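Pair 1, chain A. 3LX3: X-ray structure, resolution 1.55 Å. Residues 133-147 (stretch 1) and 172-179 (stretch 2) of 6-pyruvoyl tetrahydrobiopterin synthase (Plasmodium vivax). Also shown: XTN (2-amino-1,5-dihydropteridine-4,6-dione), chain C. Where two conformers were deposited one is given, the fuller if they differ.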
# COMPACT_ATOMS: atom_id res chain seq x y z
N SER A 133 -22.48 8.93 9.53
CA SER A 133 -21.71 9.19 8.32
C SER A 133 -20.26 9.41 8.68
O SER A 133 -19.88 9.76 9.81
CB SER A 133 -22.26 10.40 7.60
OG SER A 133 -22.11 11.61 8.37
N THR A 134 -19.43 9.23 7.65
CA THR A 134 -18.03 9.45 7.81
C THR A 134 -17.69 10.86 8.29
O THR A 134 -16.86 11.04 9.16
CB THR A 134 -17.36 9.11 6.46
OG1 THR A 134 -17.81 7.81 6.01
CG2 THR A 134 -15.85 9.08 6.60
N GLU A 135 -18.39 11.84 7.73
CA GLU A 135 -18.26 13.24 8.07
C GLU A 135 -18.57 13.51 9.54
O GLU A 135 -17.79 14.15 10.24
CB GLU A 135 -19.18 14.09 7.22
CG GLU A 135 -18.87 14.20 5.73
CD GLU A 135 -19.59 13.16 4.85
OE1 GLU A 135 -19.70 11.98 5.26
OE2 GLU A 135 -19.98 13.58 3.73
N GLU A 136 -19.72 13.03 10.02
CA GLU A 136 -20.10 13.31 11.40
C GLU A 136 -19.25 12.52 12.40
O GLU A 136 -18.96 13.04 13.48
CB GLU A 136 -21.58 13.05 11.60
CG GLU A 136 -22.44 14.11 10.88
CD GLU A 136 -23.93 13.92 11.15
OE1 GLU A 136 -24.33 13.71 12.32
OE2 GLU A 136 -24.69 14.14 10.22
N ILE A 137 -18.86 11.31 12.04
CA ILE A 137 -17.93 10.55 12.86
C ILE A 137 -16.60 11.30 12.96
O ILE A 137 -16.01 11.42 14.04
CB ILE A 137 -17.75 9.12 12.34
CG1 ILE A 137 -19.04 8.35 12.56
CG2 ILE A 137 -16.58 8.37 13.02
CD1 ILE A 137 -19.08 7.02 11.79
N GLY A 138 -16.13 11.84 11.84
CA GLY A 138 -14.91 12.62 11.87
C GLY A 138 -14.98 13.84 12.78
O GLY A 138 -14.05 14.14 13.53
N LEU A 139 -16.07 14.61 12.71
CA LEU A 139 -16.25 15.74 13.61
C LEU A 139 -16.18 15.33 15.08
O LEU A 139 -15.56 16.00 15.89
CB LEU A 139 -17.57 16.51 13.34
CG LEU A 139 -17.73 17.42 12.13
CD1 LEU A 139 -19.16 17.98 12.16
CD2 LEU A 139 -16.71 18.59 12.15
N TYR A 140 -16.85 14.22 15.41
CA TYR A 140 -16.87 13.71 16.76
C TYR A 140 -15.43 13.37 17.20
O TYR A 140 -15.00 13.74 18.30
CB TYR A 140 -17.77 12.46 16.85
CG TYR A 140 -17.63 11.78 18.17
CD1 TYR A 140 -18.18 12.32 19.31
CD2 TYR A 140 -16.91 10.59 18.27
CE1 TYR A 140 -18.04 11.71 20.53
CE2 TYR A 140 -16.77 9.97 19.50
CZ TYR A 140 -17.34 10.53 20.61
OH TYR A 140 -17.19 9.93 21.84
N ILE A 141 -14.71 12.66 16.33
CA ILE A 141 -13.34 12.22 16.68
C ILE A 141 -12.42 13.41 16.85
O ILE A 141 -11.59 13.43 17.78
CB ILE A 141 -12.81 11.23 15.66
CG1 ILE A 141 -13.58 9.92 15.80
CG2 ILE A 141 -11.29 11.00 15.83
CD1 ILE A 141 -13.16 8.86 14.87
N LEU A 142 -12.54 14.39 15.98
CA LEU A 142 -11.72 15.60 16.11
C LEU A 142 -11.93 16.26 17.47
O LEU A 142 -10.97 16.63 18.16
CB LEU A 142 -12.06 16.61 15.00
CG LEU A 142 -11.36 17.97 15.04
CD1 LEU A 142 -9.85 17.78 14.94
CD2 LEU A 142 -11.89 18.84 13.90
N ASN A 143 -13.20 16.44 17.86
CA ASN A 143 -13.49 17.04 19.15
C ASN A 143 -12.92 16.20 20.30
O ASN A 143 -12.30 16.74 21.23
CB ASN A 143 -15.00 17.20 19.33
CG ASN A 143 -15.34 18.00 20.57
OD1 ASN A 143 -15.07 19.19 20.63
ND2 ASN A 143 -15.94 17.34 21.55
N GLN A 144 -13.08 14.90 20.24
CA GLN A 144 -12.58 13.99 21.28
C GLN A 144 -11.07 14.04 21.36
O GLN A 144 -10.50 14.00 22.46
CB GLN A 144 -13.03 12.56 21.05
CG GLN A 144 -14.49 12.30 21.29
CD GLN A 144 -14.94 12.63 22.70
OE1 GLN A 144 -15.74 13.54 22.91
NE2 GLN A 144 -14.35 11.96 23.65
N LEU A 145 -10.41 14.14 20.21
CA LEU A 145 -8.94 14.17 20.19
C LEU A 145 -8.37 15.42 20.80
O LEU A 145 -7.35 15.39 21.51
CB LEU A 145 -8.38 13.98 18.77
CG LEU A 145 -8.27 12.55 18.28
CD1 LEU A 145 -7.83 12.52 16.80
CD2 LEU A 145 -7.25 11.77 19.20
N ILE A 146 -8.99 16.56 20.51
CA ILE A 146 -8.53 17.79 21.08
C ILE A 146 -8.71 17.72 22.60
O ILE A 146 -7.82 18.15 23.33
CB ILE A 146 -9.26 19.00 20.43
CG1 ILE A 146 -8.75 19.18 19.00
CG2 ILE A 146 -9.08 20.26 21.29
CD1 ILE A 146 -9.67 20.02 18.15
N GLU A 147 -9.82 17.16 23.06
CA GLU A 147 -10.03 16.99 24.51
C GLU A 147 -8.99 16.07 25.16
O GLU A 147 -8.48 16.35 26.25
CB GLU A 147 -11.44 16.47 24.82
CG GLU A 147 -12.57 17.46 24.57
CD GLU A 147 -13.89 17.05 25.25
OE1 GLU A 147 -13.86 16.44 26.34
OE2 GLU A 147 -14.97 17.37 24.69
N GLN A 172 -12.92 5.85 0.45
CA GLN A 172 -13.76 7.00 0.70
C GLN A 172 -13.52 7.60 2.08
O GLN A 172 -13.73 6.93 3.11
CB GLN A 172 -15.23 6.67 0.52
CG GLN A 172 -15.73 5.46 1.16
CD GLN A 172 -17.19 5.15 0.76
OE1 GLN A 172 -17.49 4.89 -0.40
NE2 GLN A 172 -18.10 5.19 1.76
N LYS A 173 -13.00 8.82 2.08
CA LYS A 173 -12.54 9.45 3.31
C LYS A 173 -13.18 10.82 3.46
O LYS A 173 -13.49 11.51 2.47
CB LYS A 173 -11.02 9.65 3.25
CG LYS A 173 -10.25 8.39 2.92
CD LYS A 173 -8.76 8.67 3.01
CE LYS A 173 -8.00 7.39 2.70
NZ LYS A 173 -6.56 7.54 2.91
N ALA A 174 -13.37 11.23 4.71
CA ALA A 174 -13.80 12.57 5.04
C ALA A 174 -12.81 13.19 6.01
O ALA A 174 -12.37 12.57 6.95
CB ALA A 174 -15.20 12.56 5.70
N THR A 175 -12.51 14.47 5.75
CA THR A 175 -11.54 15.24 6.51
C THR A 175 -12.15 16.53 7.06
O THR A 175 -12.79 17.33 6.32
CB THR A 175 -10.33 15.60 5.63
OG1 THR A 175 -9.74 14.38 5.20
CG2 THR A 175 -9.30 16.40 6.40
N VAL A 176 -11.96 16.75 8.37
CA VAL A 176 -12.47 17.92 9.08
C VAL A 176 -11.34 18.53 9.90
O VAL A 176 -10.40 17.84 10.29
CB VAL A 176 -13.70 17.55 9.98
CG1 VAL A 176 -14.88 17.10 9.10
CG2 VAL A 176 -13.32 16.50 10.99
N HIS A 177 -11.43 19.83 10.15
CA HIS A 177 -10.38 20.54 10.90
C HIS A 177 -10.93 21.61 11.80
O HIS A 177 -12.10 22.03 11.68
CB HIS A 177 -9.35 21.17 9.93
CG HIS A 177 -9.88 22.31 9.14
ND1 HIS A 177 -10.27 22.19 7.82
CD2 HIS A 177 -10.09 23.60 9.48
CE1 HIS A 177 -10.69 23.37 7.39
NE2 HIS A 177 -10.59 24.24 8.38
N ARG A 178 -10.06 22.02 12.72
CA ARG A 178 -10.29 23.15 13.59
C ARG A 178 -9.00 23.95 13.69
O ARG A 178 -7.91 23.44 13.90
CB ARG A 178 -10.75 22.69 14.96
CG ARG A 178 -11.36 23.81 15.79
CD ARG A 178 -11.59 23.38 17.23
NE ARG A 178 -12.54 22.26 17.35
CZ ARG A 178 -12.81 21.64 18.51
NH1 ARG A 178 -12.22 22.00 19.63
NH2 ARG A 178 -13.67 20.65 18.51
N ASN A 179 -9.17 25.27 13.58
CA ASN A 179 -8.09 26.20 13.86
C ASN A 179 -8.20 26.50 15.35
O ASN A 179 -9.30 26.78 15.85
CB ASN A 179 -8.31 27.48 13.06
CG ASN A 179 -8.26 27.23 11.57
OD1 ASN A 179 -7.20 26.92 11.03
ND2 ASN A 179 -9.39 27.36 10.91
N1 XTN C . -21.43 9.43 1.40
C2 XTN C . -20.84 10.28 2.26
N2 XTN C . -20.57 11.55 1.91
N3 XTN C . -20.53 9.86 3.58
C4 XTN C . -20.74 8.60 3.99
O4 XTN C . -20.41 8.28 5.16
N5 XTN C . -21.59 6.44 3.39
C6 XTN C . -22.19 5.61 2.49
O6 XTN C . -22.44 4.44 2.80
C7 XTN C . -22.55 6.11 1.20
N8 XTN C . -22.27 7.38 0.90
C4A XTN C . -21.32 7.73 3.06
C8A XTN C . -21.66 8.17 1.79
O HOH W 1 -12.60 19.59 21.88

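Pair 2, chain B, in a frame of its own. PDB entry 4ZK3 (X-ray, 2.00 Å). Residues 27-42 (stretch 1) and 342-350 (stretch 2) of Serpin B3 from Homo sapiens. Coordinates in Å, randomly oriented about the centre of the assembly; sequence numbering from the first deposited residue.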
# COMPACT_ATOMS: atom_id res chain seq x y z
N ILE B 27 -9.75 -0.93 6.39
CA ILE B 27 -8.92 -0.09 5.54
C ILE B 27 -7.69 -0.98 5.19
O ILE B 27 -7.16 -1.67 6.02
CB ILE B 27 -8.47 1.18 6.29
CG1 ILE B 27 -9.67 2.16 6.49
CG2 ILE B 27 -7.27 1.86 5.61
CD1 ILE B 27 -9.30 3.25 7.47
N PHE B 28 -7.30 -1.03 3.92
CA PHE B 28 -6.09 -1.75 3.55
C PHE B 28 -5.61 -1.25 2.19
O PHE B 28 -6.39 -1.11 1.22
CB PHE B 28 -6.30 -3.26 3.61
CG PHE B 28 -5.09 -4.01 3.35
CD1 PHE B 28 -4.11 -4.13 4.34
CD2 PHE B 28 -4.84 -4.52 2.08
CE1 PHE B 28 -2.91 -4.79 4.08
CE2 PHE B 28 -3.62 -5.15 1.79
CZ PHE B 28 -2.66 -5.30 2.80
N TYR B 29 -4.30 -0.92 2.13
CA TYR B 29 -3.73 -0.26 0.95
C TYR B 29 -2.21 -0.39 1.00
O TYR B 29 -1.62 -0.74 2.06
CB TYR B 29 -4.10 1.22 0.87
CG TYR B 29 -3.62 2.11 2.02
CD1 TYR B 29 -4.36 2.18 3.22
CD2 TYR B 29 -2.55 2.97 1.86
CE1 TYR B 29 -3.93 3.00 4.28
CE2 TYR B 29 -2.13 3.79 2.89
CZ TYR B 29 -2.81 3.79 4.11
OH TYR B 29 -2.42 4.67 5.12
N SER B 30 -1.63 -0.24 -0.17
CA SER B 30 -0.17 -0.20 -0.33
C SER B 30 0.28 1.21 -0.63
O SER B 30 0.24 1.65 -1.78
CB SER B 30 0.32 -1.11 -1.44
OG SER B 30 1.73 -0.88 -1.60
N PRO B 31 0.82 1.87 0.39
CA PRO B 31 1.33 3.21 0.14
C PRO B 31 2.47 3.23 -0.87
O PRO B 31 2.60 4.16 -1.66
CB PRO B 31 1.86 3.66 1.51
CG PRO B 31 2.01 2.40 2.33
CD PRO B 31 0.99 1.43 1.79
N ILE B 32 3.28 2.19 -0.88
CA ILE B 32 4.45 2.14 -1.80
C ILE B 32 4.00 2.03 -3.24
O ILE B 32 4.61 2.64 -4.16
CB ILE B 32 5.35 0.94 -1.45
CG1 ILE B 32 6.30 1.34 -0.35
CG2 ILE B 32 6.23 0.57 -2.63
CD1 ILE B 32 7.28 2.44 -0.79
N SER B 33 2.94 1.28 -3.45
CA SER B 33 2.34 1.17 -4.82
C SER B 33 1.89 2.51 -5.31
O SER B 33 2.12 2.91 -6.48
CB SER B 33 1.20 0.16 -4.78
OG SER B 33 0.46 0.21 -5.98
N ILE B 34 1.31 3.28 -4.41
CA ILE B 34 0.80 4.59 -4.79
C ILE B 34 1.96 5.56 -5.01
O ILE B 34 1.98 6.31 -6.00
CB ILE B 34 -0.15 5.11 -3.76
CG1 ILE B 34 -1.29 4.13 -3.60
CG2 ILE B 34 -0.65 6.45 -4.20
CD1 ILE B 34 -2.18 4.37 -2.42
N THR B 35 2.92 5.54 -4.12
CA THR B 35 4.13 6.34 -4.32
C THR B 35 4.78 6.05 -5.64
O THR B 35 5.14 6.95 -6.39
CB THR B 35 5.12 6.12 -3.19
OG1 THR B 35 4.55 6.61 -1.98
CG2 THR B 35 6.38 6.89 -3.47
N SER B 36 4.91 4.78 -5.96
CA SER B 36 5.55 4.37 -7.22
C SER B 36 4.80 4.90 -8.46
O SER B 36 5.41 5.39 -9.40
CB SER B 36 5.73 2.85 -7.21
OG SER B 36 6.28 2.37 -8.41
N ALA B 37 3.49 4.78 -8.49
CA ALA B 37 2.73 5.26 -9.59
C ALA B 37 2.83 6.77 -9.74
O ALA B 37 2.96 7.27 -10.85
CB ALA B 37 1.25 4.84 -9.44
N LEU B 38 2.76 7.49 -8.65
CA LEU B 38 2.83 8.96 -8.72
C LEU B 38 4.25 9.45 -9.04
O LEU B 38 4.41 10.50 -9.60
CB LEU B 38 2.27 9.56 -7.43
CG LEU B 38 0.79 9.26 -7.23
CD1 LEU B 38 0.30 9.89 -5.94
CD2 LEU B 38 -0.02 9.69 -8.45
N GLY B 39 5.25 8.65 -8.68
CA GLY B 39 6.63 8.91 -8.98
C GLY B 39 6.83 8.90 -10.48
O GLY B 39 7.53 9.73 -11.04
N MET B 40 6.22 7.91 -11.15
CA MET B 40 6.25 7.86 -12.61
C MET B 40 5.56 9.06 -13.27
O MET B 40 6.04 9.55 -14.32
CB MET B 40 5.61 6.58 -13.12
CG MET B 40 6.39 5.31 -12.87
SD MET B 40 5.64 3.90 -13.77
CE MET B 40 4.24 3.58 -12.72
N VAL B 41 4.49 9.55 -12.66
CA VAL B 41 3.85 10.81 -13.10
C VAL B 41 4.79 12.03 -12.91
O VAL B 41 5.00 12.83 -13.81
CB VAL B 41 2.57 11.08 -12.34
CG1 VAL B 41 1.98 12.44 -12.76
CG2 VAL B 41 1.53 9.95 -12.52
N LEU B 42 5.42 12.13 -11.73
CA LEU B 42 6.34 13.24 -11.42
C LEU B 42 7.46 13.40 -12.42
O LEU B 42 7.74 14.49 -12.87
CB LEU B 42 6.97 12.99 -10.04
CG LEU B 42 7.90 14.05 -9.42
CD1 LEU B 42 7.32 15.44 -9.57
CD2 LEU B 42 8.16 13.73 -7.96
N GLU B 342 -0.75 -13.27 2.58
CA GLU B 342 -0.65 -12.97 1.18
C GLU B 342 -1.24 -11.63 1.03
O GLU B 342 -2.37 -11.38 1.53
CB GLU B 342 -1.48 -13.99 0.36
CG GLU B 342 -1.47 -13.75 -1.15
CD GLU B 342 -2.24 -14.86 -1.93
OE1 GLU B 342 -3.13 -15.54 -1.32
OE2 GLU B 342 -1.97 -15.02 -3.14
N ALA B 343 -0.49 -10.73 0.37
CA ALA B 343 -0.95 -9.38 0.23
C ALA B 343 -0.65 -8.87 -1.17
O ALA B 343 0.46 -9.17 -1.67
CB ALA B 343 -0.32 -8.47 1.28
N ALA B 344 -1.58 -8.09 -1.72
CA ALA B 344 -1.45 -7.54 -3.07
C ALA B 344 -2.09 -6.24 -3.22
O ALA B 344 -3.06 -5.95 -2.55
CB ALA B 344 -2.06 -8.50 -4.10
N ALA B 345 -1.59 -5.41 -4.14
CA ALA B 345 -2.26 -4.12 -4.42
C ALA B 345 -1.86 -3.64 -5.76
O ALA B 345 -0.86 -4.13 -6.35
CB ALA B 345 -1.96 -3.09 -3.36
N ALA B 346 -2.64 -2.70 -6.27
CA ALA B 346 -2.24 -2.10 -7.48
C ALA B 346 -2.81 -0.70 -7.57
O ALA B 346 -3.86 -0.42 -6.98
CB ALA B 346 -2.63 -2.96 -8.69
N THR B 347 -2.12 0.16 -8.32
CA THR B 347 -2.53 1.52 -8.57
C THR B 347 -2.49 1.82 -10.05
O THR B 347 -1.52 1.50 -10.73
CB THR B 347 -1.56 2.48 -7.82
OG1 THR B 347 -1.43 2.09 -6.43
CG2 THR B 347 -2.00 3.90 -7.96
N ALA B 348 -3.56 2.45 -10.54
CA ALA B 348 -3.66 2.89 -11.93
C ALA B 348 -3.83 4.40 -11.99
O ALA B 348 -4.64 4.96 -11.28
CB ALA B 348 -4.87 2.20 -12.61
N VAL B 349 -3.07 5.04 -12.86
CA VAL B 349 -3.20 6.45 -13.14
C VAL B 349 -3.56 6.57 -14.63
O VAL B 349 -2.82 6.03 -15.50
CB VAL B 349 -1.85 7.14 -12.90
CG1 VAL B 349 -1.85 8.63 -13.39
CG2 VAL B 349 -1.44 6.99 -11.40
N VAL B 350 -4.69 7.24 -14.90
CA VAL B 350 -5.28 7.36 -16.25
C VAL B 350 -5.22 8.79 -16.74
O VAL B 350 -5.57 9.70 -16.01
CB VAL B 350 -6.76 6.97 -16.25
CG1 VAL B 350 -7.35 7.02 -17.66
CG2 VAL B 350 -6.94 5.59 -15.69

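The sharpest difference lies at one matched position of the helix, A:Gly138 in pair 1 and B:Ser33 in pair 2. A:Gly138 has no side chain, so the strand residue A:Val176 packs on bare backbone. A:Val176 CG2 lies 3.5 Å from A:Gly138 O. In pair 2 the helix carries a serine and the strand a threonine, B:Thr347, at the position of A:Val176. B:Ser33 OG and B:Thr347 OG1 are hydrogen-bonded at 2.7 Å, and either could be the donor. A methyl packed on helix backbone in pair 1 corresponds to a hydrogen bond between two side chains in pair 2.

The frame around this site is shared. In each pair a helix lies across a strand that runs in broadly the same direction. The axes cross at -39° in pair 1 and -25° in pair 2, with closest approaches of 7.6 Å and 7.5 Å. Fourteen central residues superpose with an RMSD of 0.6 Å. On the strand, A:Ala174, A:Val176 and A:Arg178 match B:Ala345, B:Thr347 and B:Val349. All six point their CB toward the helix, as the alternation of a strand requires.

The alanines are the closest match, with side-chain centres 0.4 Å apart. The residues around them differ in kind, although A:Glu135 and B:Ser30 match. B:Ala345 CB meets B:Ser30 CB at 3.6 Å. A:Ala174 CB lies 3.7 Å from A:Thr134 CG2 and 3.8 Å from A:Glu135 N. The caps do not coincide. B:Ser30 is itself the N-cap, and B:Ser30 OG accepts from B:Ser33 N at 3.1 Å. In pair 1 the N-cap is A:Ser133, whose OG accepts from A:Glu136 N at 3.2 Å. A:Glu135 already belongs to the helix.

The first helical turn of pair 1 also binds a ligand. A:Thr134 N and A:Thr134 OG1 each donate to XTN O4 at 2.8 Å, and XTN N2 donates to A:Glu135 OE2 at 2.8 Å.

Further along, A:Leu142 matches B:Ala37, and both point toward the strand. A:Leu142 CD2 lies 4.0 Å from A:Val176 CG2 and 3.6 Å from A:His177 C, a backbone atom. The alanine is shorter. B:Ala37 CB lies 3.7 Å from B:Thr347 CG2 and 4.0 Å from B:Val349 CG2.

The last matched inward strand position separates the pairs again. A:Arg178 NH2 donates to A:Asn143 OD1 at 2.9 Å, near the plane of the guanidinium. A:Ile146 CD1 covers one face, 3.6 Å from A:Arg178 NH1. A water donates to A:Asn143 O at 2.9 Å and to A:Asn143 OD1 at 2.8 Å, and weakly accepts from A:Arg178 NH1 at 3.3 Å. In pair 2, B:Leu38 and B:Val349 stand at the positions of A:Asn143 and A:Arg178. B:Leu38 CD2 lies 4.2 Å from B:Val349 CG2, and B:Val41 CG2 lies 3.7 Å from B:Val349 CG1. Here pair 1 has the side-chain hydrogen bond, with an isoleucine over the guanidinium, while pair 2 packs apolar side chains.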